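Local coordinates for BH2602 protein (Bacillus halodurans, PDB 3NWZ) that binds coenzyme A and, as a member of the hotdog-fold thioesterase superfamily, probably hydrolyses acyl-CoA thioesters, at the interface of chains A and B. Residues are numbered along the deposited sequence; one frame, centred on the assembly and turned at random. Chains: chain A/B, BH2602 protein.

The interface of chains A and B. Residues chain A 111-112, 138, 162; chain B 112, 138-139, 160, 162.
At the edge of the B:Phe162 ring, in its plane, stands A:Phe162 CZ, 3.6 Å from B:Phe162 CE1, so the two phenyl groups cross obliquely and meet rim to rim rather than stacking. The A:Phe162 ring has A:Ser111 CB at its own edge, in plane, and the amide tip of B:Gln138 comes up to its CD1–CE1 side, with amide and ring turned 73° apart. The amide carbon CD of B:Gln138 lies 3.7 Å from A:Phe162 CD1. In the twin of this contact A:Gln138 crosses B:Phe162 obliquely at CZ, its amide turned 43° from the ring. Both glutamines have CG anti to the carbonyl carbon and run extended beyond it, which brings the two amides together where the chains cross; the amide planes are nearly coplanar, and B:Gln138 NE2 gives a weak hydrogen bond to A:Gln138 OE1 at 3.3 Å.

The guanidinium of B:Arg139 has B:Ser160 CB at its edge. From the crowded chi1 position (55°), with the chain bent at chi2, it reaches A:Glu112 tip to tip, and NH1 and NH2 both close on one carboxylate oxygen, OE2, forming a salt bridge. B:Arg139 NH2 donates to the syn lone pair of A:Glu112 OE2 at 2.8 Å, whereas NH1 arrives from above the carboxylate plane. As second shell, B:Ser160 OG accepts from B:Arg139 NH1 at 2.9 Å, in the guanidinium plane, and helps to fix its rotation. A:Ser111 OG donates to A:Glu112 OE1 from above the carboxylate. That oxygen also faces B:Glu112 OE1 at 3.1 Å, a carboxylate pair that would repel if both were charged and may therefore share a proton; the nearby arginine could partly offset the negative charge.

The deposited assembly holds four copies, though the structure alone does not show whether it is the biological one. The patch belongs to a two-fold symmetric interface between sheet surfaces, built from strands 108-116 and 153-163 of chain A and their counterparts in chain B, with Gln138 in the loop just before the strand that Arg139 opens (139-147 in chain B), both CoA-binding positions.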
loop_
_atom_site.group_PDB
_atom_site.type_symbol
_atom_site.label_atom_id
_atom_site.label_comp_id
_atom_site.label_asym_id
_atom_site.label_seq_id
_atom_site.Cartn_x
_atom_site.Cartn_y
_atom_site.Cartn_z
ATOM N N SER A 111 -8.681 1.570 -8.936
ATOM C CA SER A 111 -8.112 2.826 -8.453
ATOM C C SER A 111 -6.702 2.630 -7.899
ATOM O O SER A 111 -5.769 3.345 -8.298
ATOM C CB SER A 111 -8.988 3.414 -7.357
ATOM O OG SER A 111 -8.323 4.472 -6.701
ATOM N N GLU A 112 -6.547 1.678 -6.977
ATOM C CA GLU A 112 -5.243 1.367 -6.368
ATOM C C GLU A 112 -5.031 -0.149 -6.314
ATOM O O GLU A 112 -5.962 -0.904 -6.026
ATOM C CB GLU A 112 -5.152 1.899 -4.922
ATOM C CG GLU A 112 -4.810 3.380 -4.757
ATOM C CD GLU A 112 -5.920 4.325 -5.216
ATOM O OE1 GLU A 112 -7.039 4.275 -4.640
ATOM O OE2 GLU A 112 -5.661 5.122 -6.151
ATOM N N GLN A 138 -19.313 4.627 -3.972
ATOM C CA GLN A 138 -18.310 5.057 -4.969
ATOM C C GLN A 138 -17.054 4.193 -4.995
ATOM O O GLN A 138 -16.562 3.841 -6.066
ATOM C CB GLN A 138 -17.862 6.509 -4.716
ATOM C CG GLN A 138 -18.937 7.594 -4.851
ATOM C CD GLN A 138 -18.406 8.965 -4.428
ATOM O OE1 GLN A 138 -17.439 9.489 -5.011
ATOM N NE2 GLN A 138 -19.027 9.548 -3.402
ATOM N N PHE A 162 -13.470 2.065 -8.258
ATOM C CA PHE A 162 -14.411 3.161 -8.275
ATOM C C PHE A 162 -15.481 2.801 -9.268
ATOM O O PHE A 162 -15.205 2.161 -10.288
ATOM C CB PHE A 162 -13.713 4.447 -8.728
ATOM C CG PHE A 162 -13.359 5.358 -7.609
ATOM C CD1 PHE A 162 -14.233 6.360 -7.217
ATOM C CD2 PHE A 162 -12.176 5.179 -6.899
ATOM C CE1 PHE A 162 -13.939 7.173 -6.126
ATOM C CE2 PHE A 162 -11.875 5.984 -5.808
ATOM C CZ PHE A 162 -12.763 6.987 -5.420
ATOM N N GLU B 112 -6.362 5.864 1.274
ATOM C CA GLU B 112 -5.285 4.875 1.143
ATOM C C GLU B 112 -3.965 5.441 1.633
ATOM O O GLU B 112 -3.637 6.581 1.343
ATOM C CB GLU B 112 -5.060 4.454 -0.321
ATOM C CG GLU B 112 -5.897 3.310 -0.841
ATOM C CD GLU B 112 -7.334 3.711 -1.031
ATOM O OE1 GLU B 112 -7.573 4.781 -1.638
ATOM O OE2 GLU B 112 -8.223 2.954 -0.579
ATOM N N GLN B 138 -13.111 13.156 -7.612
ATOM C CA GLN B 138 -13.370 12.219 -6.519
ATOM C C GLN B 138 -12.275 12.063 -5.463
ATOM O O GLN B 138 -12.571 12.104 -4.268
ATOM C CB GLN B 138 -13.741 10.857 -7.108
ATOM C CG GLN B 138 -14.998 10.902 -7.973
ATOM C CD GLN B 138 -15.298 9.570 -8.642
ATOM O OE1 GLN B 138 -14.708 9.223 -9.666
ATOM N NE2 GLN B 138 -16.212 8.810 -8.053
ATOM N N ARG B 139 -11.025 11.874 -5.886
ATOM C CA ARG B 139 -9.913 11.750 -4.934
ATOM C C ARG B 139 -8.644 12.483 -5.376
ATOM O O ARG B 139 -8.468 12.785 -6.560
ATOM C CB ARG B 139 -9.591 10.263 -4.650
ATOM C CG ARG B 139 -9.300 9.368 -5.870
ATOM C CD ARG B 139 -7.977 9.700 -6.563
ATOM N NE ARG B 139 -7.596 8.692 -7.554
ATOM C CZ ARG B 139 -6.913 7.592 -7.265
ATOM N NH1 ARG B 139 -6.534 7.363 -6.017
ATOM N NH2 ARG B 139 -6.605 6.720 -8.211
ATOM N N SER B 160 -3.795 8.337 -0.770
ATOM C CA SER B 160 -4.965 8.742 -1.531
ATOM C C SER B 160 -5.966 9.380 -0.589
ATOM O O SER B 160 -6.220 8.884 0.510
ATOM C CB SER B 160 -5.599 7.562 -2.252
ATOM O OG SER B 160 -6.503 8.035 -3.241
ATOM N N PHE B 162 -9.858 11.114 -0.138
ATOM C CA PHE B 162 -11.226 11.143 -0.638
ATOM C C PHE B 162 -11.837 12.500 -0.347
ATOM O O PHE B 162 -11.650 13.041 0.736
ATOM C CB PHE B 162 -12.036 10.048 0.067
ATOM C CG PHE B 162 -13.275 9.620 -0.670
ATOM C CD1 PHE B 162 -13.181 8.873 -1.841
ATOM C CD2 PHE B 162 -14.538 9.925 -0.170
ATOM C CE1 PHE B 162 -14.330 8.432 -2.499
ATOM C CE2 PHE B 162 -15.693 9.489 -0.818
ATOM C CZ PHE B 162 -15.593 8.742 -1.981
#